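Local coordinates for alpha-L-arabinosidase (PDB 6D25), which probably hydrolyses alpha-L-arabinofuranosyl side chains from arabinoxylans, including doubly substituted units, as a trimeric glycoside hydrolase of family GH51, at residues I371-M374 with V375-Q379; R95-G98 with G99-D103; H137-M140 with D141-L145; L400-P403 with Y404-A407; E104-W107 with R108-V111. All blocks are in the same frame, centred on the assembly; numbering follows the deposited sequence.

Contact 1 (I371-M374 with V375-Q379); sequences IAQM and VNVLQ
Gln-373 and Val-377 make the tight end of this loop. The amide N of Gln-373 bonds to Val-377 O at 3.1 Å, the donor standing above the carbonyl plane, and a second bond follows closely: Gln-379 N reaches Ala-372 O at 2.9 Å, here in the carbonyl plane and on a lone pair. A cis peptide joins Ala-372 to Gln-373, so the accepting carbonyl and the donating amide of one peptide group both serve the returning chain. Side chains close over this pair. Val-377 CG1, anti to the backbone N (chi1 170°), lies against Gln-373 CD at 3.6 Å, a branched apolar residue suited to flank the stem and the flat amide of a glutamine. Ala-372 CB meets Leu-378 CD1 at 4.0 Å, its small size fitting a place where Phe-52 and Tyr-268 also press close, while Ile-371 CD1 comes crosswise to Gln-379 CD at 3.8 Å. The far side is looser. Met-374 and Val-375 touch at 4.0 Å from CG to CG2, and Asn-376 turns away from the other segment, spending its amide on Thr-384 and Thr-58. The polar end of Gln-373 also leaves the loop: NE2 bonds to Glu-54 and to a bound glycerol, probably from the crystallisation liquor. Gln-379 OE1 likewise accepts from the backbone N of Thr-327. The loop follows strand 366-371, the eighth of the parallel barrel, and lies at the barrel's C-terminal mouth, where enzymes of the (beta/alpha)8 fold carry their active site.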
# COMPACT_ATOMS: atom_id res chain seq x y z
N ILE A 371 27.87 -10.92 -5.21
CA ILE A 371 28.01 -11.13 -6.64
C ILE A 371 26.77 -11.87 -7.16
O ILE A 371 26.26 -12.79 -6.49
CB ILE A 371 29.33 -11.87 -6.97
CG1 ILE A 371 29.67 -11.73 -8.44
CG2 ILE A 371 29.27 -13.32 -6.53
CD1 ILE A 371 30.99 -12.30 -8.89
N ALA A 372 26.35 -11.53 -8.37
CA ALA A 372 25.23 -12.18 -9.03
C ALA A 372 25.74 -13.24 -10.02
O ALA A 372 26.41 -12.86 -10.98
CB ALA A 372 24.42 -11.15 -9.77
N GLN A 373 25.44 -14.53 -9.86
CA GLN A 373 24.78 -15.18 -8.73
C GLN A 373 25.60 -16.44 -8.42
O GLN A 373 26.68 -16.61 -9.01
CB GLN A 373 23.33 -15.53 -9.09
CG GLN A 373 22.42 -14.31 -9.17
CD GLN A 373 20.95 -14.62 -9.24
OE1 GLN A 373 20.54 -15.74 -8.87
NE2 GLN A 373 20.17 -13.65 -9.70
N MET A 374 25.15 -17.31 -7.53
CA MET A 374 26.06 -18.21 -6.86
C MET A 374 26.34 -19.45 -7.72
O MET A 374 27.52 -19.81 -7.89
CB MET A 374 25.50 -18.62 -5.49
CG MET A 374 26.50 -19.33 -4.61
SD MET A 374 25.86 -19.63 -2.93
CE MET A 374 24.65 -20.90 -3.26
N VAL A 375 25.30 -20.14 -8.22
CA VAL A 375 25.46 -21.35 -9.00
C VAL A 375 24.63 -21.25 -10.28
O VAL A 375 23.47 -20.84 -10.21
CB VAL A 375 25.04 -22.60 -8.19
CG1 VAL A 375 25.35 -23.89 -8.94
CG2 VAL A 375 25.68 -22.62 -6.82
N ASN A 376 25.22 -21.55 -11.43
CA ASN A 376 24.49 -21.74 -12.71
C ASN A 376 23.89 -20.45 -13.28
O ASN A 376 23.21 -20.54 -14.32
CB ASN A 376 23.40 -22.80 -12.57
CG ASN A 376 23.97 -24.19 -12.48
OD1 ASN A 376 25.04 -24.43 -13.08
ND2 ASN A 376 23.28 -25.09 -11.80
N VAL A 377 24.07 -19.30 -12.65
CA VAL A 377 23.32 -18.08 -13.03
C VAL A 377 24.32 -16.91 -13.03
O VAL A 377 25.07 -16.71 -12.05
CB VAL A 377 22.19 -17.80 -12.02
CG1 VAL A 377 21.56 -16.44 -12.24
CG2 VAL A 377 21.14 -18.90 -12.07
N LEU A 378 24.30 -16.16 -14.12
CA LEU A 378 25.15 -14.99 -14.31
C LEU A 378 26.61 -15.34 -13.97
O LEU A 378 27.05 -16.33 -14.49
CB LEU A 378 24.56 -13.82 -13.51
CG LEU A 378 23.28 -13.24 -14.12
CD1 LEU A 378 22.63 -12.22 -13.19
CD2 LEU A 378 23.52 -12.61 -15.48
N GLN A 379 27.33 -14.54 -13.17
CA GLN A 379 28.79 -14.72 -12.99
C GLN A 379 29.03 -15.72 -11.86
O GLN A 379 29.54 -15.35 -10.79
CB GLN A 379 29.49 -13.39 -12.71
CG GLN A 379 31.01 -13.52 -12.79
CD GLN A 379 31.79 -12.23 -12.64
OE1 GLN A 379 31.22 -11.13 -12.76
NE2 GLN A 379 33.09 -12.35 -12.41

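Contact 2 (R95-G98 with G99-D103); sequences RWPG and GCFAD
Pro-97 meets Phe-101 where strand 93-96, the second of the (beta/alpha)8 barrel, runs out into its C-terminal loop. Gly-98 and Gly-99 join the two through a cis peptide, and a further cis bond precedes Pro-97, a residue type that tolerates this form readily. The chain therefore bends twice within three residues. Pro-97 CB comes within 3.8 Å of Phe-101 CD2, the pyrrolidine ring and the phenyl group crossing at about a right angle; with Phe-101 CG swung anti to the backbone N (chi1 -180°), the CD2 side of the phenyl ring is brought against the proline. His-55 stacks on that ring from outside the loop. Gly-98, bare of side chain, lets the helical turn beginning at Cys-100 settle onto the backbone, and Ala-102 CB sits 3.7 Å from Gly-98 N. Gly-99 takes a positive phi of 87° that suits a residue lacking a beta carbon, and its O accepts a hydrogen bond from Ala-102 N at 3.0 Å, at the start of this turn. Cys-100 ties the turn by disulfide to Cys-206. Arg-95, salt-bridged to Glu-324, extends a bent side chain whose guanidinium has Gly-99 N over one face, 3.3 Å from Arg-95 NH1, a contact between two donors and not a bond.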
# COMPACT_ATOMS: atom_id res chain seq x y z
N ARG A 95 22.45 -14.09 0.07
CA ARG A 95 21.16 -13.39 -0.10
C ARG A 95 20.19 -14.29 -0.86
O ARG A 95 20.55 -14.87 -1.89
CB ARG A 95 21.33 -12.07 -0.85
CG ARG A 95 19.99 -11.35 -0.96
CD ARG A 95 19.84 -9.89 -1.36
NE ARG A 95 20.31 -9.61 -2.65
CZ ARG A 95 19.75 -8.81 -3.57
NH1 ARG A 95 18.54 -8.24 -3.46
NH2 ARG A 95 20.46 -8.63 -4.66
N TRP A 96 18.98 -14.43 -0.33
CA TRP A 96 17.96 -15.31 -0.86
C TRP A 96 16.59 -14.77 -0.45
O TRP A 96 16.49 -14.23 0.65
CB TRP A 96 18.21 -16.74 -0.32
CG TRP A 96 17.12 -17.73 -0.55
CD1 TRP A 96 17.02 -18.60 -1.60
CD2 TRP A 96 15.99 -18.01 0.29
NE1 TRP A 96 15.91 -19.39 -1.46
CE2 TRP A 96 15.26 -19.05 -0.32
CE3 TRP A 96 15.51 -17.49 1.49
CZ2 TRP A 96 14.08 -19.55 0.21
CZ3 TRP A 96 14.35 -18.00 2.05
CH2 TRP A 96 13.63 -19.00 1.39
N PRO A 97 15.52 -14.92 -1.25
CA PRO A 97 15.45 -15.64 -2.52
C PRO A 97 15.47 -14.77 -3.78
O PRO A 97 15.15 -15.23 -4.89
CB PRO A 97 14.10 -16.35 -2.41
CG PRO A 97 13.24 -15.32 -1.70
CD PRO A 97 14.19 -14.71 -0.71
N GLY A 98 15.88 -13.51 -3.67
CA GLY A 98 16.04 -12.65 -4.82
C GLY A 98 16.60 -11.31 -4.40
O GLY A 98 16.99 -11.18 -3.26
N GLY A 99 16.72 -10.34 -5.33
CA GLY A 99 16.34 -10.49 -6.71
C GLY A 99 14.88 -10.18 -6.96
O GLY A 99 14.08 -10.09 -6.01
N CYS A 100 14.53 -10.06 -8.24
CA CYS A 100 13.15 -9.86 -8.70
C CYS A 100 12.18 -10.91 -8.10
O CYS A 100 11.03 -10.60 -7.77
CB CYS A 100 13.10 -9.85 -10.21
SG CYS A 100 13.98 -8.41 -10.92
N PHE A 101 12.61 -12.15 -8.01
CA PHE A 101 11.75 -13.20 -7.43
C PHE A 101 11.26 -12.83 -6.02
O PHE A 101 10.11 -13.14 -5.67
CB PHE A 101 12.51 -14.51 -7.40
CG PHE A 101 11.77 -15.70 -6.85
CD1 PHE A 101 11.07 -16.54 -7.69
CD2 PHE A 101 11.86 -16.02 -5.49
CE1 PHE A 101 10.42 -17.65 -7.18
CE2 PHE A 101 11.22 -17.14 -4.99
CZ PHE A 101 10.48 -17.94 -5.84
N ALA A 102 12.08 -12.13 -5.23
CA ALA A 102 11.73 -11.87 -3.84
C ALA A 102 10.55 -10.91 -3.71
O ALA A 102 9.83 -10.98 -2.70
CB ALA A 102 12.92 -11.34 -3.06
N ASP A 103 10.38 -10.03 -4.70
CA ASP A 103 9.32 -9.03 -4.66
C ASP A 103 7.95 -9.65 -5.00
O ASP A 103 6.93 -8.95 -4.92
CB ASP A 103 9.68 -7.86 -5.58
CG ASP A 103 11.09 -7.24 -5.33
OD1 ASP A 103 11.37 -6.96 -4.09
OD2 ASP A 103 11.91 -7.06 -6.38

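Contact 3 (H137-M140 with D141-L145); sequences HEFM and DFTEL
Thr-143 lays its methyl on the ring of Phe-139, one helical turn earlier. CG2 stands 3.8 Å from the centroid of that ring and 26° off its normal, displaced toward the rim so that Phe-139 CZ is its nearest ring atom at 3.5 Å: a CH-pi contact over the face. Trp-96 also stacks on this phenyl group, so that an indole and a methyl both pack against it. Threonine suits the place because its two branches do different work. A chi1 of 66° sets OG1 between the backbone N and the carbonyl carbon, from where it bends back to give a hydrogen bond to Met-140 O at 2.6 Å, while CG2 is left on the ring side. The same carbonyl takes the regular helical bond from Glu-144 N at 3.2 Å and is thus gripped twice. His-137 and Asp-141 are paired less directly. Water 1 lies in the plane of the imidazole at its edge, 2.8 Å from His-137 ND1, and donates to Asp-141 OD2 at 2.9 Å; the other ends of the two side chains reach Tyr-170 and the indole N-H of Trp-192. Phe-142 packs instead on Val-83 and Leu-86 of helix 80-88. All of this decorates helix 136-146, the second helix of the (beta/alpha)8 barrel, whose Phe-139 and Met-140 pack on strand 149-154. Chemically, the inner side is fastened by apolar and pi contacts, whereas on the polar side a single water links imidazole to carboxylate, each group being held at its other end by a further hydrogen bond.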
# COMPACT_ATOMS: atom_id res chain seq x y z
N HIS A 137 12.92 -23.42 5.49
CA HIS A 137 13.70 -24.35 6.27
C HIS A 137 14.90 -24.84 5.46
O HIS A 137 16.00 -25.02 6.03
CB HIS A 137 12.86 -25.54 6.73
CG HIS A 137 11.92 -25.20 7.83
ND1 HIS A 137 11.99 -25.77 9.06
CD2 HIS A 137 10.87 -24.35 7.85
CE1 HIS A 137 11.03 -25.30 9.81
NE2 HIS A 137 10.33 -24.40 9.12
N GLU A 138 14.68 -25.09 4.16
CA GLU A 138 15.75 -25.68 3.39
C GLU A 138 16.87 -24.65 3.22
O GLU A 138 18.05 -25.00 3.35
CB GLU A 138 15.20 -26.18 2.04
CG GLU A 138 14.23 -27.34 2.19
CD GLU A 138 12.81 -27.00 2.65
OE1 GLU A 138 12.39 -25.81 2.54
OE2 GLU A 138 12.14 -27.93 3.10
N PHE A 139 16.51 -23.37 2.95
CA PHE A 139 17.54 -22.35 2.84
C PHE A 139 18.24 -22.13 4.20
O PHE A 139 19.51 -22.09 4.27
CB PHE A 139 17.00 -21.03 2.31
CG PHE A 139 18.03 -19.94 2.33
CD1 PHE A 139 19.11 -19.97 1.46
CD2 PHE A 139 17.98 -18.94 3.28
CE1 PHE A 139 20.09 -18.99 1.51
CE2 PHE A 139 18.97 -17.96 3.32
CZ PHE A 139 20.01 -18.00 2.43
N MET A 140 17.47 -21.96 5.26
CA MET A 140 18.11 -21.59 6.52
C MET A 140 19.00 -22.73 7.04
O MET A 140 20.11 -22.47 7.56
CB MET A 140 17.07 -21.19 7.57
CG MET A 140 16.35 -19.91 7.23
SD MET A 140 17.46 -18.48 6.97
CE MET A 140 17.96 -18.22 8.67
N ASP A 141 18.56 -23.97 6.90
CA ASP A 141 19.38 -25.10 7.33
C ASP A 141 20.60 -25.24 6.40
O ASP A 141 21.66 -25.69 6.85
CB ASP A 141 18.56 -26.39 7.39
CG ASP A 141 17.55 -26.43 8.53
OD1 ASP A 141 17.70 -25.64 9.50
OD2 ASP A 141 16.60 -27.23 8.40
N PHE A 142 20.49 -24.85 5.16
CA PHE A 142 21.66 -24.81 4.25
C PHE A 142 22.69 -23.79 4.76
O PHE A 142 23.90 -24.11 4.78
CB PHE A 142 21.21 -24.47 2.83
CG PHE A 142 22.30 -24.37 1.79
CD1 PHE A 142 22.95 -25.50 1.36
CD2 PHE A 142 22.64 -23.15 1.22
CE1 PHE A 142 23.91 -25.44 0.37
CE2 PHE A 142 23.59 -23.09 0.19
CZ PHE A 142 24.24 -24.23 -0.20
N THR A 143 22.24 -22.61 5.19
CA THR A 143 23.19 -21.63 5.72
C THR A 143 23.92 -22.21 6.94
O THR A 143 25.14 -22.01 7.05
CB THR A 143 22.57 -20.27 6.06
OG1 THR A 143 21.64 -20.39 7.14
CG2 THR A 143 21.91 -19.65 4.84
N GLU A 144 23.22 -22.95 7.80
CA GLU A 144 23.88 -23.53 8.97
C GLU A 144 24.87 -24.62 8.54
O GLU A 144 25.94 -24.70 9.13
CB GLU A 144 22.88 -24.07 9.99
CG GLU A 144 22.15 -22.94 10.69
CD GLU A 144 21.49 -23.27 11.99
OE1 GLU A 144 21.40 -24.50 12.33
OE2 GLU A 144 21.02 -22.31 12.66
N LEU A 145 24.53 -25.42 7.53
CA LEU A 145 25.44 -26.45 7.06
C LEU A 145 26.74 -25.81 6.54
O LEU A 145 27.80 -26.36 6.73
CB LEU A 145 24.76 -27.27 5.96
CG LEU A 145 25.53 -28.49 5.44
CD1 LEU A 145 25.76 -29.53 6.53
CD2 LEU A 145 24.79 -29.15 4.30
O HOH W 1 14.06 -27.55 9.67

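Contact 4 (L400-P403 with Y404-A407); sequences LYKP and YQDA
Tyr-401 and Tyr-404 take nearly the same first torsion, chi1 -82° and -80°, which sets each CG anti to its own carbonyl carbon and sends the two rings out side by side in the same direction. Their rotations about the next bond differ, and the planes end 60° apart. The edge of Tyr-401 consequently faces the ring of Tyr-404: CD2 of Tyr-401 hangs over the centre of that ring, 3.7 Å from Tyr-404 CD2, in an edge-to-face pair with centroids 4.7 Å apart. Tyrosine suits both places, because each phenol reaches past the stack to a polar partner, Asp-357 for Tyr-401 and Ser-432 for Tyr-404. The backbone that carries them is a short 3-10 turn linking the barrel's final helix, 393-400, to strand 407-421 of the C-terminal beta domain. Tyr-404 N bonds to Tyr-401 O at 2.9 Å, and Gln-405 N to Lys-402 O at 3.0 Å. Pro-403, whose nitrogen has no hydrogen to give, fits the early part of such a turn. A type II beta turn from Tyr-404 to Ala-407 follows directly, closed by Ala-407 N to Tyr-404 O at 3.1 Å. Water 2 spans the bend, donating to Pro-403 O and to Gln-405 O, 2.7 Å from each.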
# COMPACT_ATOMS: atom_id res chain seq x y z
N LEU A 400 41.34 -16.88 -3.88
CA LEU A 400 42.62 -16.14 -3.75
C LEU A 400 42.47 -15.00 -2.74
O LEU A 400 43.42 -14.69 -2.06
CB LEU A 400 43.07 -15.55 -5.09
CG LEU A 400 43.69 -16.57 -6.06
CD1 LEU A 400 44.03 -15.92 -7.40
CD2 LEU A 400 44.90 -17.30 -5.50
N TYR A 401 41.31 -14.34 -2.71
CA TYR A 401 41.11 -13.19 -1.87
C TYR A 401 40.58 -13.57 -0.48
O TYR A 401 40.22 -12.69 0.30
CB TYR A 401 40.18 -12.17 -2.53
CG TYR A 401 40.83 -11.25 -3.52
CD1 TYR A 401 41.18 -11.66 -4.80
CD2 TYR A 401 41.04 -9.92 -3.22
CE1 TYR A 401 41.75 -10.81 -5.73
CE2 TYR A 401 41.61 -9.04 -4.13
CZ TYR A 401 41.94 -9.48 -5.40
OH TYR A 401 42.46 -8.57 -6.31
N LYS A 402 40.51 -14.84 -0.14
CA LYS A 402 40.07 -15.24 1.21
C LYS A 402 40.81 -14.50 2.35
O LYS A 402 40.19 -14.18 3.34
CB LYS A 402 40.31 -16.72 1.47
CG LYS A 402 39.06 -17.55 1.46
CD LYS A 402 39.35 -19.04 1.62
CE LYS A 402 39.46 -19.42 3.07
NZ LYS A 402 39.30 -20.88 3.19
N PRO A 403 42.13 -14.27 2.23
CA PRO A 403 42.81 -13.53 3.29
C PRO A 403 42.29 -12.10 3.51
O PRO A 403 42.55 -11.53 4.57
CB PRO A 403 44.27 -13.49 2.83
CG PRO A 403 44.42 -14.70 1.90
CD PRO A 403 43.07 -14.76 1.22
N TYR A 404 41.56 -11.52 2.55
CA TYR A 404 40.94 -10.22 2.71
C TYR A 404 39.76 -10.25 3.70
O TYR A 404 39.35 -9.19 4.16
CB TYR A 404 40.47 -9.67 1.36
CG TYR A 404 41.53 -9.05 0.49
CD1 TYR A 404 42.75 -9.65 0.28
CD2 TYR A 404 41.31 -7.83 -0.12
CE1 TYR A 404 43.74 -9.06 -0.50
CE2 TYR A 404 42.27 -7.22 -0.92
CZ TYR A 404 43.50 -7.84 -1.10
OH TYR A 404 44.45 -7.25 -1.89
N GLN A 405 39.22 -11.43 4.04
CA GLN A 405 38.03 -11.50 4.88
C GLN A 405 38.35 -10.98 6.29
O GLN A 405 39.16 -11.58 6.99
CB GLN A 405 37.51 -12.94 4.96
CG GLN A 405 36.94 -13.40 3.63
CD GLN A 405 36.15 -14.67 3.73
OE1 GLN A 405 35.70 -15.03 4.82
NE2 GLN A 405 35.90 -15.33 2.60
N ASP A 406 37.76 -9.83 6.65
CA ASP A 406 37.97 -9.20 7.95
C ASP A 406 39.43 -8.78 8.14
O ASP A 406 39.91 -8.68 9.26
CB ASP A 406 37.42 -10.06 9.09
CG ASP A 406 35.89 -10.11 9.13
OD1 ASP A 406 35.23 -9.17 8.56
OD2 ASP A 406 35.35 -11.08 9.73
N ALA A 407 40.11 -8.51 7.05
CA ALA A 407 41.49 -8.03 7.09
C ALA A 407 41.48 -6.53 7.34
O ALA A 407 40.40 -5.90 7.46
CB ALA A 407 42.20 -8.35 5.79
O HOH W 2 41.89 -11.80 7.17

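Contact 5 (E104-W107 with R108-V111); sequences EYHW and RDGV
Arg-108 runs its aliphatic stem across the indole of Trp-107, its neighbour in sequence. CG of Arg-108 sits 3.7 Å from the centroid of the six-membered ring and only 12° off the normal, a CH-pi contact over the face. Farther out, the guanidinium lies tilted 42° from the indole plane, with Trp-107 CH2 over one of its faces. Trp-107 can offer that face because its chi1 of 72° places CG between the backbone N and the carbonyl carbon, the crowded position, and swings the ring beside the arginine. Val-111 CG2 adds a branch against the same ring, 4.1 Å from Trp-107 CZ3. The backbone carrying these side chains makes a tight turn: Asp-109 N bonds to His-106 O at 2.9 Å, and Gly-110 N to Trp-107 O at 3.0 Å. Gly-110, having no side chain, lets Tyr-105 OH draw close to its CA, 3.9 Å away. Asp-109 folds back toward the start of the turn, where water 3 donates to its OD2 at 2.7 Å and accepts from His-106 N at 3.0 Å. The next shell fixes these groups. Glu-182 forms a salt bridge with Arg-108 and Arg-120 one with Asp-109, Glu-163 bonds to His-106 ND1, and Trp-167 stacks on the Trp-107 indole. Just ahead of the turn, Glu-104 bridges to Lys-227 of a neighbouring subunit, bringing the segment to the trimer interface. The arrangement is that of a 3-10 turn in a long loop after the second strand of a (beta/alpha)8 barrel.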
# COMPACT_ATOMS: atom_id res chain seq x y z
N GLU A 104 7.89 -10.90 -5.40
CA GLU A 104 6.64 -11.60 -5.64
C GLU A 104 6.54 -12.88 -4.79
O GLU A 104 5.60 -13.62 -4.93
CB GLU A 104 6.54 -12.06 -7.10
CG GLU A 104 6.34 -10.95 -8.10
CD GLU A 104 6.09 -11.44 -9.53
OE1 GLU A 104 6.48 -12.59 -9.90
OE2 GLU A 104 5.51 -10.66 -10.28
N TYR A 105 7.49 -13.14 -3.92
CA TYR A 105 7.50 -14.39 -3.13
C TYR A 105 6.62 -14.26 -1.89
O TYR A 105 6.64 -13.23 -1.23
CB TYR A 105 8.92 -14.69 -2.70
CG TYR A 105 9.14 -15.97 -1.93
CD1 TYR A 105 8.88 -17.20 -2.52
CD2 TYR A 105 9.67 -15.97 -0.65
CE1 TYR A 105 9.11 -18.39 -1.84
CE2 TYR A 105 9.94 -17.15 0.02
CZ TYR A 105 9.67 -18.36 -0.58
OH TYR A 105 9.94 -19.52 0.09
N HIS A 106 5.88 -15.33 -1.59
CA HIS A 106 5.06 -15.44 -0.39
C HIS A 106 5.65 -16.56 0.46
O HIS A 106 5.51 -17.75 0.07
CB HIS A 106 3.59 -15.62 -0.78
CG HIS A 106 3.14 -14.46 -1.59
ND1 HIS A 106 2.89 -13.23 -1.01
CD2 HIS A 106 3.03 -14.26 -2.92
CE1 HIS A 106 2.67 -12.32 -1.93
NE2 HIS A 106 2.71 -12.92 -3.12
N TRP A 107 6.27 -16.19 1.58
CA TRP A 107 7.05 -17.15 2.36
C TRP A 107 6.22 -18.37 2.79
O TRP A 107 6.78 -19.46 2.94
CB TRP A 107 7.69 -16.45 3.57
CG TRP A 107 6.75 -16.07 4.65
CD1 TRP A 107 6.08 -14.90 4.80
CD2 TRP A 107 6.37 -16.89 5.77
NE1 TRP A 107 5.32 -14.93 5.92
CE2 TRP A 107 5.47 -16.13 6.55
CE3 TRP A 107 6.74 -18.17 6.22
CZ2 TRP A 107 4.90 -16.63 7.73
CZ3 TRP A 107 6.18 -18.66 7.38
CH2 TRP A 107 5.29 -17.90 8.13
N ARG A 108 4.92 -18.21 3.01
CA ARG A 108 4.11 -19.35 3.48
C ARG A 108 4.02 -20.43 2.40
O ARG A 108 3.76 -21.60 2.73
CB ARG A 108 2.70 -18.92 3.90
CG ARG A 108 2.68 -18.17 5.23
CD ARG A 108 1.27 -18.17 5.79
NE ARG A 108 1.23 -18.30 7.22
CZ ARG A 108 1.52 -19.38 7.94
NH1 ARG A 108 1.67 -20.61 7.45
NH2 ARG A 108 1.65 -19.19 9.22
N ASP A 109 4.25 -20.07 1.15
CA ASP A 109 4.24 -21.03 0.04
C ASP A 109 5.40 -22.02 0.19
O ASP A 109 5.40 -23.07 -0.42
CB ASP A 109 4.35 -20.33 -1.31
CG ASP A 109 3.11 -19.51 -1.71
OD1 ASP A 109 2.05 -19.70 -1.11
OD2 ASP A 109 3.23 -18.69 -2.65
N GLY A 110 6.43 -21.66 0.95
CA GLY A 110 7.62 -22.46 1.05
C GLY A 110 7.83 -23.15 2.39
O GLY A 110 8.96 -23.58 2.66
N VAL A 111 6.79 -23.26 3.22
CA VAL A 111 6.91 -24.00 4.48
C VAL A 111 5.82 -25.06 4.55
O VAL A 111 4.78 -24.96 3.89
CB VAL A 111 6.89 -23.08 5.71
CG1 VAL A 111 8.00 -22.04 5.64
CG2 VAL A 111 5.55 -22.41 5.93
O HOH W 3 5.44 -17.50 -3.55

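How the contacts relate
Along the chain the order is contact 2, contact 5, contact 3, contact 1, contact 4. The first three belong to one beta-alpha unit of the barrel: strand 93-96 with its exit, the loop beyond it, and helix 136-146. They touch one another, through Trp-96 with Phe-139, Pro-97 with Tyr-105, and His-137 with Val-111. Contact 1, after the eighth strand, has its centre about 13 Å from that of contact 2, and its Met-374 reaches Phe-142 of contact 3. Contact 4 lies apart, about 35 Å from contact 5 between centres, where the barrel passes into the C-terminal beta domain. The set thus runs from trimer interface, past barrel mouth, to domain junction.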